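Local coordinates for protein HTH-type transcriptional regulator AscG (PDB 3BRQ) that represses transcription of the cryptic asc operon as a sequence-specific DNA-binding regulator of the LacI family, at residues L39-H42 with A43-A47; R86-S89 with V90-D94; H123-T126 with S127-A130; A159-K162 with D163-Q167; R265-F268 with M269-G273. All blocks are in the same frame, centred on the assembly; numbering follows the deposited sequence.

Contact 1. Residues L39-H42 with A43-A47; sequences LLFH and AARMA
Phe-41 and Arg-45 lie one turn apart on helix 36-49, the connecting helix of the beta-alpha-beta unit that runs from strand 21-27 to strand 53-60. The polar part of the contact is regular alpha-helical bonding, with four successive i to i+4 bonds. Ala-43 N to Leu-39 O is 2.9 Å, with an N-H...O angle of 170°. Met-46 N to His-42 O is 3.0 Å and more bent.

Among the side chains, Phe-41 and Arg-45 run side by side in the same direction. CG of Phe-41 is anti to the backbone N (chi1 176°), which places the ring next to the arginine chain. Ring CZ comes 4.1 Å from NH1 of Arg-45, at the edge of the guanidinium and near its plane. The two planes stand 89° apart, so the groups are not stacked. The ring also turns an edge to the adjacent His-42, Phe-41 CD2 lying 3.9 Å above the centre of the imidazole.

Leu-39 and Ala-43 touch Ile-259 and Ile-263 of helix 255-270, whereas Leu-40 and Ala-44 rest on Leu-56 and Leu-54 of strand 53-60; Leu-24 is shared by Leu-40 and Ala-43. Phe-41 also meets the His-32 ring of the second subunit, and Arg-45 packs on His-61 of that subunit, which puts this turn at the dimer contact. CB of Arg-45 sits 3.3 Å from Phe-41 O, the oxygen that also receives the Arg-45 N-H.

Contact 2. Residues R86-S89 with V90-D94; sequences RFLS and VDEID. With SO4 (sulfate ion), chain F.
Ser-89 is still extended (psi 155°) when the chain turns into helix 90-98, so that it stands at the N-cap position, facing Glu-92 three residues on. OG of Ser-89, placed between its backbone N and carbonyl carbon (chi1 68°), accepts from Glu-92 N at 3.0 Å. In return, Ser-89 N donates to Glu-92 OE1 at 2.9 Å, in an almost straight bond (178°) to the lone pair that points away from OE2. A weak bond from Ser-89 OG to the same OE1 adds to the grip, and a water joins OE1 to Phe-87 O. The reciprocal pair is a capping box, which supplies acceptors to N-H groups that the first helical turn cannot pair internally. The other oxygen, OE2, forms a salt bridge with Arg-67, so both ends of the carboxylate are fixed.

Beneath the cap, Leu-88 CB touches Ile-93 CG1 at 3.8 Å. The Leu-88 chain crosses that of Glu-92 at about a right angle, its CD2 3.8 Å from Glu-92 CB.

Arg-86 points the other way, to a sulfate ion that probably comes from the crystallisation liquor. NE reaches O2 at 3.1 Å and NH2 reaches O3 at 2.9 Å, both oxygens lying at the guanidinium edge, while CG sits over the face of the Phe-87 ring. Cutting Arg-86 back to alanine is likely to leave sulfate O2 and O3 without the NE and NH2 donors and the Phe-87 ring without the CG that lies over it. Tyr-84, Ser-151, Thr-153 and Gly-33 N also hydrogen-bond the ion.

Contact 3. Residues H123-T126 with S127-A130; sequences HKQT and SFNA
Asn-129 reaches back over one helical turn to Gln-125 on the exposed side of the first turns of helix 123-136. Its CB lies 3.5 Å from Gln-125 O, the carbonyl that also takes the Asn-129 N-H. CG comes nearer to that oxygen, at 3.2 Å, bringing the amide close to the backbone. At the tip the branches part: ND2 lies alongside Gln-125 CG at 4.0 Å, and OD1 accepts from Gln-125 NE2 at 2.9 Å. The glutamine chain is bent at its second torsion (chi2 62°), which folds the amide towards Asn-129. The two amide planes are 52° apart. The asparagine oxygen lies in the plane of the glutamine amide, but NE2 stands 36° out of the carbonyl plane of OD1, off its lone pairs. NE2 also sits 3.9 Å from Phe-128 CD2, whose ring packs on Asp-163 and Gln-167 of helix 152-167.

On the buried side, Thr-126 and Ser-127 touch Phe-235 of strand 231-235, Thr-126 and Ala-130 Val-251 of strand 249-252. Thr-126 OG1 donates to His-123 O at 2.7 Å. Ser-127 N reaches the same oxygen from the same face, at 3.0 Å. With a valine in place of Thr-126, His-123 O would probably lose the OG1 donor, leaving the Ser-127 N bond of the two described.

Ser-127 OG bonds to Arg-157 O, and His-123 NE2 to Asn-108 ND2. The chemistry thus implies two regimes: hydroxyls satisfied by carbonyl oxygens on the inner side, and outside an amide pair bonded at ordinary length despite its out-of-plane donor.

Contact 4. Residues A159-K162 with D163-Q167; sequences AGYK and DALAQ
Leu-165 covers part of one face of the Tyr-161 ring, with CG 4.3 Å above its plane and displaced towards the rim. The touching is done by the two methyls: CD1 lies 3.9 Å from ring CZ, and CD2 is 4.2 Å from CE1. CD1 also lies 3.8 Å from the hydroxyl oxygen, OH, which hydrogen-bonds to Ile-142 O on the neighbouring strand. The ring stacks with Phe-144 as well, so the tyrosine is held by an aromatic partner, an aliphatic one and a polar end.

The torsions explain the meeting. CG of Tyr-161 is anti to the backbone N (chi1 169°), and Leu-165 has CG anti to the carbonyl carbon (chi1 -59°), so that both chains stand over the same side of the helix. Their backbones are joined as well, Leu-165 N giving a nearly straight bond (175°) to Tyr-161 O at 3.1 Å.

The other flat group, the carboxylate of Asp-163, receives two bonds from Gln-167 NE2, both weak, the nearer to OD2 at 3.0 Å. That side of the helix faces helix 123-136. Ala-164 packs on Val-131 of the same helix, while its CB lies 3.4 Å from Gly-160 O. Lys-162, extended beyond CG, passes over Leu-172 and Glu-174, and Leu-165 also rests on Leu-172.

Tyr-161 thus ties helix 152-167 to the sheet beneath it, in the crossover of a beta-alpha-beta unit made of strand 142-145, this helix and strand 177-178, as is usual in the periplasmic binding protein-like domain.

Contact 5. Residues R265-F268 with M269-G273; sequences RLIF and MLDGG
Phe-268 O takes two backbone donors, Asp-271 N three residues on and Gly-273 N five on, from opposite faces of its carbonyl plane. Gly-273 N and Asp-271 N each lie 2.9 Å from Phe-268 O, both well out of that plane. Gly-272 N to Met-269 O, at 3.0 Å, nests inside the Gly-273 N to Phe-268 O bond, and these two are the Schellman pair. A further bond, from Asp-271 N to Ile-267 O, is weak. Among the charged groups, Asp-271 OD1 forms a salt bridge with Arg-52, and Arg-265 NH2 with Glu-261.

Outward from these bonds lies the Phe-268 ring. CG is anti to the backbone N (chi1 -171°), which turns the ring towards the returning chain. Gly-273 CA sits over its centre, 3.4 Å from the centroid and 10° off the normal, a CH-pi contact. A CB on Gly-273 would clash with ring CD2, so the close approach depends on the missing side chain. Met-269, a selenomethionine, bends its chain back so that CE lies 3.5 Å from Arg-265 O, and CE also approaches Phe-268 CD2 at 4.4 Å.

On the inner side, Leu-266 packs on Met-82 and Met-105, and Ile-267 on Leu-22, all in the five-stranded sheet. Gly-272, with a phi of 108°, takes the left-handed position of a Schellman motif, here closing the C-terminal end of helix 255-270.

In the fold
Contacts 1, 2 and 5 belong to the lobe built on the five-stranded parallel sheet, and contacts 3 and 4 to the lobe built on the mixed sheet. Contacts 1 and 5 lie 16 Å apart between centres and touch, Met-46 O meeting Ile-267 CD1 at 4.2 Å. Contacts 3 and 4 are closer, at 9 Å between centres, with Phe-128 CE1 3.3 Å from Gln-167 NE2. A sulfate, probably from the crystallisation liquor, lies between the lobes, where relatives in the LacI family bind effectors: contact 2 bonds it through Arg-86, and the His-123 side chain of contact 3 is about 6 Å away. The centres of contacts 4 and 5 are about 39 Å apart.

Contact 1. Residues L39-H42 with A43-A47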
loop_
_atom_site.group_PDB
_atom_site.type_symbol
_atom_site.label_atom_id
_atom_site.label_comp_id
_atom_site.label_asym_id
_atom_site.label_seq_id
_atom_site.Cartn_x
_atom_site.Cartn_y
_atom_site.Cartn_z
ATOM N N LEU B 39 -2.010 5.298 -7.473
ATOM C CA LEU B 39 -1.957 6.574 -8.151
ATOM C C LEU B 39 -0.579 6.782 -8.776
ATOM O O LEU B 39 -0.473 7.280 -9.886
ATOM C CB LEU B 39 -2.389 7.756 -7.229
ATOM C CG LEU B 39 -1.478 8.597 -6.341
ATOM C CD1 LEU B 39 -0.696 9.638 -7.111
ATOM C CD2 LEU B 39 -2.352 9.368 -5.308
ATOM N N LEU B 40 0.474 6.360 -8.075
ATOM C CA LEU B 40 1.837 6.585 -8.556
ATOM C C LEU B 40 2.097 5.719 -9.781
ATOM O O LEU B 40 2.749 6.130 -10.733
ATOM C CB LEU B 40 2.863 6.277 -7.460
ATOM C CG LEU B 40 4.342 6.601 -7.710
ATOM C CD1 LEU B 40 4.572 8.081 -8.075
ATOM C CD2 LEU B 40 5.192 6.241 -6.519
ATOM N N PHE B 41 1.562 4.516 -9.735
ATOM C CA PHE B 41 1.731 3.562 -10.826
ATOM C C PHE B 41 1.136 4.116 -12.104
ATOM O O PHE B 41 1.770 4.076 -13.159
ATOM C CB PHE B 41 1.077 2.223 -10.497
ATOM C CG PHE B 41 1.141 1.241 -11.650
ATOM C CD1 PHE B 41 2.371 0.799 -12.122
ATOM C CD2 PHE B 41 -0.023 0.829 -12.296
ATOM C CE1 PHE B 41 2.468 -0.093 -13.220
ATOM C CE2 PHE B 41 0.045 -0.045 -13.402
ATOM C CZ PHE B 41 1.316 -0.522 -13.858
ATOM N N HIS B 42 -0.080 4.658 -12.014
ATOM C CA HIS B 42 -0.735 5.172 -13.207
ATOM C C HIS B 42 -0.179 6.510 -13.659
ATOM O O HIS B 42 -0.102 6.762 -14.851
ATOM C CB HIS B 42 -2.253 5.227 -13.045
ATOM C CG HIS B 42 -2.879 3.879 -12.907
ATOM N ND1 HIS B 42 -3.004 3.010 -13.968
ATOM C CD2 HIS B 42 -3.394 3.240 -11.831
ATOM C CE1 HIS B 42 -3.573 1.890 -13.551
ATOM N NE2 HIS B 42 -3.818 2.007 -12.257
ATOM N N ALA B 43 0.169 7.397 -12.729
ATOM C CA ALA B 43 0.966 8.573 -13.100
ATOM C C ALA B 43 2.277 8.228 -13.830
ATOM O O ALA B 43 2.578 8.816 -14.858
ATOM C CB ALA B 43 1.263 9.453 -11.881
ATOM N N ALA B 44 3.048 7.306 -13.271
ATOM C CA ALA B 44 4.359 6.900 -13.846
ATOM C C ALA B 44 4.152 6.291 -15.204
ATOM O O ALA B 44 4.808 6.656 -16.146
ATOM C CB ALA B 44 5.085 5.861 -12.952
ATOM N N ARG B 45 3.229 5.347 -15.292
ATOM C CA ARG B 45 2.887 4.786 -16.589
ATOM C C ARG B 45 2.486 5.868 -17.622
ATOM O O ARG B 45 2.987 5.881 -18.744
ATOM C CB ARG B 45 1.805 3.720 -16.410
ATOM C CG ARG B 45 1.965 2.544 -17.324
ATOM C CD ARG B 45 3.245 1.750 -17.040
ATOM N NE ARG B 45 3.658 1.011 -18.239
ATOM C CZ ARG B 45 3.833 -0.314 -18.313
ATOM N NH1 ARG B 45 3.642 -1.085 -17.239
ATOM N NH2 ARG B 45 4.211 -0.877 -19.472
HETATM N N MSE B 46 1.646 6.820 -17.233
HETATM C CA MSE B 46 1.183 7.799 -18.204
HETATM C C MSE B 46 2.318 8.709 -18.675
HETATM O O MSE B 46 2.464 8.971 -19.873
HETATM C CB MSE B 46 0.063 8.650 -17.610
HETATM C CG MSE B 46 -1.340 8.245 -18.015
HETATM SE SE MSE B 46 -2.204 9.835 -18.749
HETATM C CE MSE B 46 -1.223 9.878 -20.462
ATOM N N ALA B 47 3.122 9.200 -17.730
ATOM C CA ALA B 47 4.305 9.979 -18.053
ATOM C C ALA B 47 5.250 9.167 -18.952
ATOM O O ALA B 47 5.735 9.681 -19.964
ATOM C CB ALA B 47 5.035 10.416 -16.772
#

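Contact 2. Residues R86-S89 with V90-D94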
loop_
_atom_site.group_PDB
_atom_site.type_symbol
_atom_site.label_atom_id
_atom_site.label_comp_id
_atom_site.label_asym_id
_atom_site.label_seq_id
_atom_site.Cartn_x
_atom_site.Cartn_y
_atom_site.Cartn_z
ATOM N N ARG B 86 -2.682 17.004 1.878
ATOM C CA ARG B 86 -3.574 16.790 2.997
ATOM C C ARG B 86 -3.810 18.146 3.639
ATOM O O ARG B 86 -4.968 18.478 3.931
ATOM C CB ARG B 86 -2.995 15.830 4.071
ATOM C CG ARG B 86 -3.939 15.710 5.290
ATOM C CD ARG B 86 -3.734 14.516 6.153
ATOM N NE ARG B 86 -4.129 13.243 5.512
ATOM C CZ ARG B 86 -3.950 12.089 6.119
ATOM N NH1 ARG B 86 -3.437 12.137 7.348
ATOM N NH2 ARG B 86 -4.290 10.911 5.544
ATOM N N PHE B 87 -2.745 18.934 3.856
ATOM C CA PHE B 87 -2.834 20.097 4.772
ATOM C C PHE B 87 -3.171 21.470 4.159
ATOM O O PHE B 87 -3.828 22.295 4.827
ATOM C CB PHE B 87 -1.587 20.183 5.679
ATOM C CG PHE B 87 -1.385 18.955 6.532
ATOM C CD1 PHE B 87 -2.083 18.812 7.756
ATOM C CD2 PHE B 87 -0.580 17.913 6.086
ATOM C CE1 PHE B 87 -1.930 17.676 8.532
ATOM C CE2 PHE B 87 -0.419 16.747 6.858
ATOM C CZ PHE B 87 -1.073 16.605 8.055
ATOM N N LEU B 88 -2.693 21.769 2.951
ATOM C CA LEU B 88 -2.939 23.096 2.368
ATOM C C LEU B 88 -4.433 23.372 2.259
ATOM O O LEU B 88 -5.167 22.485 1.883
ATOM C CB LEU B 88 -2.286 23.256 1.008
ATOM C CG LEU B 88 -0.754 23.428 0.976
ATOM C CD1 LEU B 88 -0.196 22.994 -0.401
ATOM C CD2 LEU B 88 -0.364 24.872 1.263
ATOM N N SER B 89 -4.870 24.575 2.618
ATOM C CA SER B 89 -6.278 24.940 2.449
ATOM C C SER B 89 -6.517 25.164 0.967
ATOM O O SER B 89 -5.598 25.461 0.204
ATOM C CB SER B 89 -6.589 26.216 3.196
ATOM O OG SER B 89 -5.927 27.272 2.568
ATOM N N VAL B 90 -7.753 24.991 0.534
ATOM C CA VAL B 90 -8.182 25.405 -0.832
ATOM C C VAL B 90 -7.622 26.766 -1.312
ATOM O O VAL B 90 -7.019 26.874 -2.404
ATOM C CB VAL B 90 -9.738 25.271 -0.937
ATOM C CG1 VAL B 90 -10.378 26.257 -1.907
ATOM C CG2 VAL B 90 -10.063 23.825 -1.312
ATOM N N ASP B 91 -7.808 27.794 -0.483
ATOM C CA ASP B 91 -7.319 29.111 -0.782
ATOM C C ASP B 91 -5.820 29.147 -0.923
ATOM O O ASP B 91 -5.330 29.838 -1.785
ATOM C CB ASP B 91 -7.745 30.113 0.293
ATOM C CG ASP B 91 -9.240 30.331 0.301
ATOM O OD1 ASP B 91 -9.854 30.205 -0.778
ATOM O OD2 ASP B 91 -9.802 30.640 1.375
ATOM N N GLU B 92 -5.096 28.449 -0.049
ATOM C CA GLU B 92 -3.631 28.358 -0.229
ATOM C C GLU B 92 -3.274 27.748 -1.580
ATOM O O GLU B 92 -2.372 28.223 -2.261
ATOM C CB GLU B 92 -2.985 27.565 0.892
ATOM C CG GLU B 92 -2.917 28.367 2.184
ATOM C CD GLU B 92 -2.417 27.550 3.388
ATOM O OE1 GLU B 92 -2.963 26.471 3.698
ATOM O OE2 GLU B 92 -1.459 28.016 4.029
ATOM N N ILE B 93 -3.994 26.704 -1.976
ATOM C CA ILE B 93 -3.778 26.094 -3.278
ATOM C C ILE B 93 -4.099 27.092 -4.415
ATOM O O ILE B 93 -3.299 27.231 -5.333
ATOM C CB ILE B 93 -4.514 24.735 -3.412
ATOM C CG1 ILE B 93 -4.048 23.760 -2.285
ATOM C CG2 ILE B 93 -4.205 24.109 -4.797
ATOM C CD1 ILE B 93 -5.121 22.709 -1.768
ATOM N N ASP B 94 -5.212 27.846 -4.318
ATOM C CA ASP B 94 -5.525 28.824 -5.351
ATOM C C ASP B 94 -4.383 29.869 -5.457
ATOM O O ASP B 94 -3.998 30.296 -6.550
ATOM C CB ASP B 94 -6.885 29.523 -5.072
ATOM C CG ASP B 94 -8.093 28.725 -5.595
ATOM O OD1 ASP B 94 -8.040 28.223 -6.743
ATOM O OD2 ASP B 94 -9.118 28.623 -4.856
HETATM S S SO4 F . -6.303 12.420 2.530
HETATM O O1 SO4 F . -7.571 13.030 2.302
HETATM O O2 SO4 F . -5.269 13.483 2.644
HETATM O O3 SO4 F . -6.367 11.479 3.619
HETATM O O4 SO4 F . -6.067 11.537 1.394
HETATM O O HOH W 1 -3.345 25.192 5.827
#

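Contact 3. Residues H123-T126 with S127-A130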
loop_
_atom_site.group_PDB
_atom_site.type_symbol
_atom_site.label_atom_id
_atom_site.label_comp_id
_atom_site.label_asym_id
_atom_site.label_seq_id
_atom_site.Cartn_x
_atom_site.Cartn_y
_atom_site.Cartn_z
ATOM N N HIS B 123 -16.198 12.602 -2.092
ATOM C CA HIS B 123 -16.202 11.658 -0.958
ATOM C C HIS B 123 -17.399 11.816 -0.035
ATOM O O HIS B 123 -17.974 10.843 0.472
ATOM C CB HIS B 123 -14.943 11.850 -0.102
ATOM C CG HIS B 123 -13.665 11.543 -0.815
ATOM N ND1 HIS B 123 -13.404 10.310 -1.387
ATOM C CD2 HIS B 123 -12.559 12.302 -1.022
ATOM C CE1 HIS B 123 -12.190 10.327 -1.904
ATOM N NE2 HIS B 123 -11.659 11.522 -1.696
ATOM N N LYS B 124 -17.778 13.053 0.229
ATOM C CA LYS B 124 -18.993 13.248 0.979
ATOM C C LYS B 124 -20.204 12.530 0.353
ATOM O O LYS B 124 -20.896 11.740 1.029
ATOM C CB LYS B 124 -19.263 14.721 1.203
ATOM C CG LYS B 124 -20.455 14.938 2.105
ATOM C CD LYS B 124 -20.841 16.407 2.073
ATOM C CE LYS B 124 -21.568 16.683 3.339
ATOM N NZ LYS B 124 -22.574 17.794 3.292
ATOM N N GLN B 125 -20.433 12.760 -0.932
ATOM C CA GLN B 125 -21.547 12.105 -1.628
ATOM C C GLN B 125 -21.448 10.592 -1.608
ATOM O O GLN B 125 -22.465 9.912 -1.346
ATOM C CB GLN B 125 -21.656 12.565 -3.088
ATOM C CG GLN B 125 -23.000 12.151 -3.780
ATOM C CD GLN B 125 -24.240 12.751 -3.111
ATOM O OE1 GLN B 125 -24.288 13.955 -2.857
ATOM N NE2 GLN B 125 -25.240 11.908 -2.807
ATOM N N THR B 126 -20.230 10.062 -1.826
ATOM C CA THR B 126 -20.065 8.593 -1.804
ATOM C C THR B 126 -20.446 8.055 -0.469
ATOM O O THR B 126 -21.016 6.971 -0.380
ATOM C CB THR B 126 -18.637 8.160 -2.086
ATOM O OG1 THR B 126 -17.800 8.644 -1.028
ATOM C CG2 THR B 126 -18.158 8.786 -3.360
ATOM N N SER B 127 -20.115 8.789 0.609
ATOM C CA SER B 127 -20.446 8.267 1.926
ATOM C C SER B 127 -21.952 8.354 2.125
ATOM O O SER B 127 -22.588 7.395 2.593
ATOM C CB SER B 127 -19.701 9.059 3.001
ATOM O OG SER B 127 -19.959 8.519 4.273
ATOM N N PHE B 128 -22.501 9.521 1.809
ATOM C CA PHE B 128 -23.960 9.719 1.870
ATOM C C PHE B 128 -24.634 8.566 1.150
ATOM O O PHE B 128 -25.516 7.952 1.720
ATOM C CB PHE B 128 -24.352 11.018 1.201
ATOM C CG PHE B 128 -25.840 11.345 1.318
ATOM C CD1 PHE B 128 -26.270 12.317 2.184
ATOM C CD2 PHE B 128 -26.780 10.682 0.526
ATOM C CE1 PHE B 128 -27.654 12.645 2.264
ATOM C CE2 PHE B 128 -28.149 10.974 0.594
ATOM C CZ PHE B 128 -28.581 11.949 1.474
ATOM N N ASN B 129 -24.137 8.211 -0.051
ATOM C CA ASN B 129 -24.751 7.127 -0.852
ATOM C C ASN B 129 -24.692 5.763 -0.215
ATOM O O ASN B 129 -25.661 5.037 -0.281
ATOM C CB ASN B 129 -24.119 7.010 -2.240
ATOM C CG ASN B 129 -24.443 8.145 -3.121
ATOM O OD1 ASN B 129 -25.318 8.984 -2.848
ATOM N ND2 ASN B 129 -23.713 8.211 -4.197
ATOM N N ALA B 130 -23.561 5.417 0.404
ATOM C CA ALA B 130 -23.415 4.113 1.096
ATOM C C ALA B 130 -24.326 4.034 2.341
ATOM O O ALA B 130 -25.082 3.088 2.523
ATOM C CB ALA B 130 -21.917 3.860 1.441
#

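Contact 4. Residues A159-K162 with D163-Q167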
loop_
_atom_site.group_PDB
_atom_site.type_symbol
_atom_site.label_atom_id
_atom_site.label_comp_id
_atom_site.label_asym_id
_atom_site.label_seq_id
_atom_site.Cartn_x
_atom_site.Cartn_y
_atom_site.Cartn_z
ATOM N N ALA B 159 -18.979 13.674 7.268
ATOM C CA ALA B 159 -20.046 14.666 6.937
ATOM C C ALA B 159 -21.168 13.976 6.124
ATOM O O ALA B 159 -22.326 14.237 6.341
ATOM C CB ALA B 159 -19.436 15.805 6.130
ATOM N N GLY B 160 -20.799 13.026 5.245
ATOM C CA GLY B 160 -21.782 12.333 4.411
ATOM C C GLY B 160 -22.624 11.371 5.233
ATOM O O GLY B 160 -23.796 11.206 4.977
ATOM N N TYR B 161 -22.004 10.677 6.190
ATOM C CA TYR B 161 -22.752 9.965 7.207
ATOM C C TYR B 161 -23.773 10.870 7.961
ATOM O O TYR B 161 -24.930 10.500 8.058
ATOM C CB TYR B 161 -21.768 9.299 8.168
ATOM C CG TYR B 161 -22.372 8.733 9.440
ATOM C CD1 TYR B 161 -23.044 7.499 9.434
ATOM C CD2 TYR B 161 -22.254 9.415 10.649
ATOM C CE1 TYR B 161 -23.582 6.959 10.625
ATOM C CE2 TYR B 161 -22.773 8.877 11.847
ATOM C CZ TYR B 161 -23.450 7.676 11.821
ATOM O OH TYR B 161 -23.957 7.137 12.988
ATOM N N LYS B 162 -23.359 11.971 8.562
ATOM C CA LYS B 162 -24.312 12.792 9.341
ATOM C C LYS B 162 -25.424 13.310 8.422
ATOM O O LYS B 162 -26.608 13.335 8.816
ATOM C CB LYS B 162 -23.595 13.989 9.988
ATOM C CG LYS B 162 -22.509 13.543 11.014
ATOM C CD LYS B 162 -21.728 14.730 11.539
ATOM C CE LYS B 162 -21.061 14.460 12.900
ATOM N NZ LYS B 162 -20.073 15.577 13.186
ATOM N N ASP B 163 -25.060 13.711 7.200
ATOM C CA ASP B 163 -26.103 14.234 6.246
ATOM C C ASP B 163 -27.134 13.170 5.859
ATOM O O ASP B 163 -28.316 13.476 5.779
ATOM C CB ASP B 163 -25.458 14.857 5.002
ATOM C CG ASP B 163 -26.452 15.742 4.158
ATOM O OD1 ASP B 163 -27.398 16.388 4.701
ATOM O OD2 ASP B 163 -26.236 15.813 2.931
ATOM N N ALA B 164 -26.687 11.941 5.584
ATOM C CA ALA B 164 -27.577 10.818 5.291
ATOM C C ALA B 164 -28.544 10.502 6.432
ATOM O O ALA B 164 -29.756 10.353 6.183
ATOM C CB ALA B 164 -26.770 9.546 4.865
ATOM N N LEU B 165 -28.055 10.470 7.678
ATOM C CA LEU B 165 -28.975 10.361 8.809
ATOM C C LEU B 165 -29.982 11.521 8.854
ATOM O O LEU B 165 -31.183 11.303 8.988
ATOM C CB LEU B 165 -28.240 10.383 10.141
ATOM C CG LEU B 165 -27.196 9.340 10.476
ATOM C CD1 LEU B 165 -26.915 9.353 11.986
ATOM C CD2 LEU B 165 -27.598 7.972 9.981
ATOM N N ALA B 166 -29.488 12.741 8.780
ATOM C CA ALA B 166 -30.384 13.900 9.031
ATOM C C ALA B 166 -31.474 13.973 7.917
ATOM O O ALA B 166 -32.681 14.215 8.209
ATOM C CB ALA B 166 -29.585 15.189 9.081
ATOM N N GLN B 167 -31.049 13.753 6.669
ATOM C CA GLN B 167 -31.975 13.714 5.521
ATOM C C GLN B 167 -33.014 12.591 5.572
ATOM O O GLN B 167 -34.063 12.710 4.958
ATOM C CB GLN B 167 -31.220 13.665 4.193
ATOM C CG GLN B 167 -30.609 14.998 3.766
ATOM C CD GLN B 167 -30.283 15.035 2.273
ATOM O OE1 GLN B 167 -31.083 14.594 1.429
ATOM N NE2 GLN B 167 -29.103 15.574 1.933
#

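Contact 5. Residues R265-F268 with M269-G273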
loop_
_atom_site.group_PDB
_atom_site.type_symbol
_atom_site.label_atom_id
_atom_site.label_comp_id
_atom_site.label_asym_id
_atom_site.label_seq_id
_atom_site.Cartn_x
_atom_site.Cartn_y
_atom_site.Cartn_z
ATOM N N ARG B 265 -4.359 15.706 -18.502
ATOM C CA ARG B 265 -4.515 17.152 -18.605
ATOM C C ARG B 265 -3.233 17.948 -18.427
ATOM O O ARG B 265 -3.015 18.912 -19.156
ATOM C CB ARG B 265 -5.596 17.660 -17.656
ATOM C CG ARG B 265 -6.995 17.213 -18.089
ATOM C CD ARG B 265 -8.036 18.128 -17.481
ATOM N NE ARG B 265 -9.379 17.533 -17.373
ATOM C CZ ARG B 265 -10.372 18.053 -16.627
ATOM N NH1 ARG B 265 -10.169 19.170 -15.912
ATOM N NH2 ARG B 265 -11.568 17.453 -16.572
ATOM N N LEU B 266 -2.377 17.577 -17.467
ATOM C CA LEU B 266 -1.108 18.313 -17.275
ATOM C C LEU B 266 -0.241 18.206 -18.503
ATOM O O LEU B 266 0.326 19.204 -18.932
ATOM C CB LEU B 266 -0.341 17.834 -16.022
ATOM C CG LEU B 266 -0.885 18.273 -14.660
ATOM C CD1 LEU B 266 -0.197 17.478 -13.480
ATOM C CD2 LEU B 266 -0.752 19.790 -14.469
ATOM N N ILE B 267 -0.147 17.000 -19.087
ATOM C CA ILE B 267 0.606 16.807 -20.317
ATOM C C ILE B 267 -0.061 17.537 -21.490
ATOM O O ILE B 267 0.624 18.147 -22.303
ATOM C CB ILE B 267 0.768 15.300 -20.654
ATOM C CG1 ILE B 267 1.664 14.629 -19.607
ATOM C CG2 ILE B 267 1.337 15.106 -22.080
ATOM C CD1 ILE B 267 1.642 13.070 -19.684
ATOM N N PHE B 268 -1.389 17.485 -21.572
ATOM C CA PHE B 268 -2.120 18.349 -22.519
ATOM C C PHE B 268 -1.635 19.809 -22.441
ATOM O O PHE B 268 -1.289 20.402 -23.477
ATOM C CB PHE B 268 -3.656 18.233 -22.329
ATOM C CG PHE B 268 -4.473 18.932 -23.415
ATOM C CD1 PHE B 268 -4.079 18.887 -24.750
ATOM C CD2 PHE B 268 -5.612 19.666 -23.079
ATOM C CE1 PHE B 268 -4.823 19.549 -25.768
ATOM C CE2 PHE B 268 -6.366 20.326 -24.077
ATOM C CZ PHE B 268 -5.966 20.254 -25.426
HETATM N N MSE B 269 -1.574 20.381 -21.232
HETATM C CA MSE B 269 -1.126 21.801 -21.048
HETATM C C MSE B 269 0.287 22.047 -21.625
HETATM O O MSE B 269 0.537 23.019 -22.347
HETATM C CB MSE B 269 -1.103 22.201 -19.562
HETATM C CG MSE B 269 -2.405 22.123 -18.826
HETATM SE SE MSE B 269 -3.837 22.859 -19.841
HETATM C CE MSE B 269 -5.223 21.640 -19.150
ATOM N N LEU B 270 1.187 21.119 -21.325
ATOM C CA LEU B 270 2.554 21.149 -21.841
ATOM C C LEU B 270 2.625 21.068 -23.357
ATOM O O LEU B 270 3.624 21.531 -23.941
ATOM C CB LEU B 270 3.388 20.038 -21.215
ATOM C CG LEU B 270 3.574 20.181 -19.688
ATOM C CD1 LEU B 270 4.533 19.111 -19.168
ATOM C CD2 LEU B 270 4.064 21.549 -19.289
ATOM N N ASP B 271 1.588 20.500 -23.991
ATOM C CA ASP B 271 1.486 20.436 -25.473
ATOM C C ASP B 271 0.697 21.589 -26.070
ATOM O O ASP B 271 0.404 21.600 -27.257
ATOM C CB ASP B 271 0.825 19.128 -25.928
ATOM C CG ASP B 271 1.728 17.906 -25.738
ATOM O OD1 ASP B 271 2.970 18.068 -25.596
ATOM O OD2 ASP B 271 1.185 16.774 -25.719
ATOM N N GLY B 272 0.291 22.543 -25.262
ATOM C CA GLY B 272 -0.363 23.712 -25.819
ATOM C C GLY B 272 -1.844 23.733 -25.523
ATOM O O GLY B 272 -2.535 24.642 -25.947
ATOM N N GLY B 273 -2.312 22.765 -24.733
ATOM C CA GLY B 273 -3.710 22.664 -24.362
ATOM C C GLY B 273 -4.126 23.781 -23.450
ATOM O O GLY B 273 -3.295 24.597 -23.042
#